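Local coordinates for ATP-citrate lyase beta-subunit (Chlorobium limicola, PDB 6HXJ), which probably catalyses, as part of ATP-citrate lyase, the ATP-dependent cleavage of citrate with coenzyme A to acetyl-CoA and oxaloacetate, at residues Glu242-Ser245 with Arg246-Gly249. Sequence-based numbering, arbitrary orientation.
With COA (coenzyme A), chain B.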
ATOM      1  N   GLU A 242      14.807  -8.485 -49.168  1.00116.68           N
ATOM      2  CA  GLU A 242      13.717  -8.094 -48.276  1.00118.65           C
ATOM      3  C   GLU A 242      14.126  -8.457 -46.838  1.00116.00           C
ATOM      4  O   GLU A 242      14.025  -7.633 -45.916  1.00115.46           O
ATOM      5  CB  GLU A 242      12.421  -8.832 -48.727  1.00123.92           C
ATOM      6  CG  GLU A 242      11.221  -8.743 -47.785  1.00144.82           C
ATOM      7  CD  GLU A 242      10.341  -9.981 -47.660  1.00173.65           C
ATOM      8  OE1 GLU A 242       9.884 -10.262 -46.527  1.00166.62           O
ATOM      9  OE2 GLU A 242      10.097 -10.661 -48.685  1.00169.81           O
ATOM     10  N   ILE A 243      14.614  -9.704 -46.683  1.00108.16           N
ATOM     11  CA  ILE A 243      15.088 -10.243 -45.411  1.00104.70           C
ATOM     12  C   ILE A 243      16.197  -9.345 -44.838  1.00107.87           C
ATOM     13  O   ILE A 243      16.123  -8.980 -43.672  1.00107.37           O
ATOM     14  CB  ILE A 243      15.499 -11.743 -45.507  1.00104.34           C
ATOM     15  CG1 ILE A 243      14.250 -12.626 -45.691  1.00106.70           C
ATOM     16  CG2 ILE A 243      16.235 -12.180 -44.220  1.00100.67           C
ATOM     17  CD1 ILE A 243      14.499 -13.938 -46.315  1.00109.22           C
ATOM     18  N   ASP A 244      17.176  -8.947 -45.678  1.00103.78           N
ATOM     19  CA  ASP A 244      18.304  -8.093 -45.311  1.00101.35           C
ATOM     20  C   ASP A 244      17.857  -6.719 -44.822  1.00104.15           C
ATOM     21  O   ASP A 244      18.330  -6.289 -43.773  1.00101.95           O
ATOM     22  CB  ASP A 244      19.321  -7.983 -46.468  1.00103.22           C
ATOM     23  CG  ASP A 244      20.714  -7.452 -46.144  1.00124.05           C
ATOM     24  OD1 ASP A 244      20.916  -6.935 -45.019  1.00127.27           O
ATOM     25  OD2 ASP A 244      21.595  -7.529 -47.024  1.00133.19           O
ATOM     26  N   SER A 245      16.958  -6.039 -45.558  1.00102.76           N
ATOM     27  CA  SER A 245      16.468  -4.708 -45.184  1.00105.53           C
ATOM     28  C   SER A 245      15.831  -4.674 -43.781  1.00109.45           C
ATOM     29  O   SER A 245      16.059  -3.732 -43.017  1.00109.70           O
ATOM     30  CB  SER A 245      15.493  -4.188 -46.237  1.00114.60           C
ATOM     31  OG  SER A 245      14.335  -5.001 -46.311  1.00129.08           O
ATOM     32  N   ARG A 246      15.063  -5.727 -43.453  1.00105.10           N
ATOM     33  CA  ARG A 246      14.374  -5.887 -42.179  1.00104.86           C
ATOM     34  C   ARG A 246      15.343  -6.178 -41.033  1.00101.95           C
ATOM     35  O   ARG A 246      15.049  -5.803 -39.909  1.00102.91           O
ATOM     36  CB  ARG A 246      13.299  -6.993 -42.288  1.00106.18           C
ATOM     37  CG  ARG A 246      12.097  -6.602 -43.164  1.00120.78           C
ATOM     38  CD  ARG A 246      11.268  -7.794 -43.630  1.00141.85           C
ATOM     39  NE  ARG A 246      10.214  -8.169 -42.679  1.00158.38           N
ATOM     40  CZ  ARG A 246      10.240  -9.257 -41.910  1.00167.47           C
ATOM     41  NH1 ARG A 246      11.267 -10.099 -41.971  1.00149.58           N
ATOM     42  NH2 ARG A 246       9.236  -9.516 -41.079  1.00148.66           N
ATOM     43  N   ILE A 247      16.487  -6.832 -41.301  1.00 92.75           N
ATOM     44  CA  ILE A 247      17.433  -7.258 -40.261  1.00 87.69           C
ATOM     45  C   ILE A 247      18.627  -6.315 -40.071  1.00 91.88           C
ATOM     46  O   ILE A 247      19.072  -5.686 -41.024  1.00 93.19           O
ATOM     47  CB  ILE A 247      17.912  -8.738 -40.415  1.00 86.61           C
ATOM     48  CG1 ILE A 247      18.815  -8.960 -41.636  1.00 83.85           C
ATOM     49  CG2 ILE A 247      16.752  -9.717 -40.397  1.00 89.41           C
ATOM     50  CD1 ILE A 247      19.855 -10.053 -41.429  1.00 83.45           C
ATOM     51  N   LYS A 248      19.187  -6.282 -38.832  1.00 86.99           N
ATOM     52  CA  LYS A 248      20.352  -5.465 -38.480  1.00 84.99           C
ATOM     53  C   LYS A 248      21.629  -6.021 -39.108  1.00 88.15           C
ATOM     54  O   LYS A 248      22.497  -5.238 -39.536  1.00 86.34           O
ATOM     55  CB  LYS A 248      20.467  -5.275 -36.968  1.00 85.88           C
ATOM     56  CG  LYS A 248      19.650  -4.088 -36.463  1.00107.46           C
ATOM     57  CD  LYS A 248      19.337  -4.198 -34.983  1.00124.89           C
ATOM     58  CE  LYS A 248      18.111  -3.401 -34.565  1.00136.59           C
ATOM     59  NZ  LYS A 248      17.734  -3.649 -33.142  1.00138.37           N
ATOM     60  N   GLY A 249      21.685  -7.356 -39.247  1.00 84.35           N
ATOM     61  CA  GLY A 249      22.789  -8.020 -39.935  1.00 81.84           C
ATOM     62  C   GLY A 249      22.693  -7.880 -41.448  1.00 86.68           C
ATOM     63  O   GLY A 249      21.983  -7.010 -41.973  1.00 87.75           O
TER
HETATM   64  N1A COA B1001       8.134  -4.110 -27.549  1.00 66.76           N
HETATM   65  C2A COA B1001       8.342  -3.926 -28.856  1.00 63.77           C
HETATM   66  N3A COA B1001       9.501  -3.814 -29.505  1.00 67.45           N
HETATM   67  C4A COA B1001      10.541  -3.875 -28.658  1.00 70.54           C
HETATM   68  C5A COA B1001      10.480  -4.038 -27.285  1.00 71.78           C
HETATM   69  C6A COA B1001       9.199  -4.195 -26.722  1.00 68.46           C
HETATM   70  N6A COA B1001       8.991  -4.530 -25.452  1.00 69.26           N
HETATM   71  N7A COA B1001      11.754  -4.045 -26.732  1.00 73.99           N
HETATM   72  C8A COA B1001      12.543  -3.912 -27.771  1.00 71.30           C
HETATM   73  N9A COA B1001      11.878  -3.795 -28.966  1.00 72.93           N
HETATM   74  C1B COA B1001      12.462  -3.568 -30.285  1.00 79.66           C
HETATM   75  C2B COA B1001      13.305  -2.293 -30.390  1.00 78.11           C
HETATM   76  O2B COA B1001      12.508  -1.136 -30.636  1.00 71.54           O
HETATM   77  C3B COA B1001      14.289  -2.690 -31.491  1.00 82.68           C
HETATM   78  O3B COA B1001      13.659  -2.566 -32.784  1.00 86.04           O
HETATM   79  P3B COA B1001      13.970  -1.489 -33.970  1.00 89.00           P
HETATM   80  O7A COA B1001      13.987  -2.333 -35.264  1.00 94.67           O
HETATM   81  O8A COA B1001      15.368  -0.892 -33.802  1.00 87.22           O
HETATM   82  O9A COA B1001      12.893  -0.471 -33.972  1.00 89.90           O
HETATM   83  C4B COA B1001      14.521  -4.182 -31.247  1.00 87.74           C
HETATM   84  O4B COA B1001      13.326  -4.649 -30.586  1.00 86.56           O
HETATM   85  C5B COA B1001      15.737  -4.590 -30.445  1.00 98.82           C
HETATM   86  O5B COA B1001      16.379  -3.418 -29.883  1.00112.03           O
HETATM   87  P1A COA B1001      16.543  -2.888 -28.332  1.00122.57           P
HETATM   88  O1A COA B1001      16.138  -1.473 -28.099  1.00122.75           O
HETATM   89  O2A COA B1001      15.923  -3.887 -27.351  1.00119.95           O
HETATM   90  O3A COA B1001      18.127  -3.034 -28.272  1.00132.68           O
HETATM   91  P2A COA B1001      19.110  -4.239 -27.930  1.00140.22           P
HETATM   92  O4A COA B1001      19.612  -4.819 -29.287  1.00140.94           O
HETATM   93  O5A COA B1001      20.109  -3.790 -26.941  1.00140.72           O
HETATM   94  O6A COA B1001      18.206  -5.380 -27.248  1.00141.61           O
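R246 lays its CG and CD over the carbonyl oxygen of E242 one helical turn earlier, R246 CG standing 3.5 Å from E242 O. The E242 and R246 side chains run alongside each other in the same direction. Their opposite charges probably attract but make no salt bridge, E242 OE1 and R246 NE staying 4.4 Å apart. The oxygen sits off the guanidinium plane, where none of the N-H groups is aimed, and the carboxylate is turned 77° from that plane. Hydrogen bonding centres instead on E242 O, which accepts one backbone and one side-chain donor from the same face of its plane. R246 N gives the regular i to i+4 bond, with an N-H...O angle of 158°, and S245 OG donates the second bond to E242 O, at 2.7 Å. The S245 torsion, chi1 64°, sets OG between its own N and carbonyl carbon and turns it back to that oxygen.

One residue on, the pattern weakens. I247 N is shared between I243 O at 3.2 Å and D244 O at 3.1 Å, both bent and weak, as its backbone leaves helical angles. I247 CG1 and CG2 close over I243 O, while W298 of helix 297-309 touches both R246 and I247. D244 OD2 makes weak hydrogen bonds to S250 OG and V251 N, linking the helix to the following strand. Extended K248 brings NZ to 3.5 Å from C5B of coenzyme A. Such sharing of the last amide between i-4 and i-3 carbonyls is typical of an alpha-helical C-terminus, here that of helix 235-246 in the citrate-binding region.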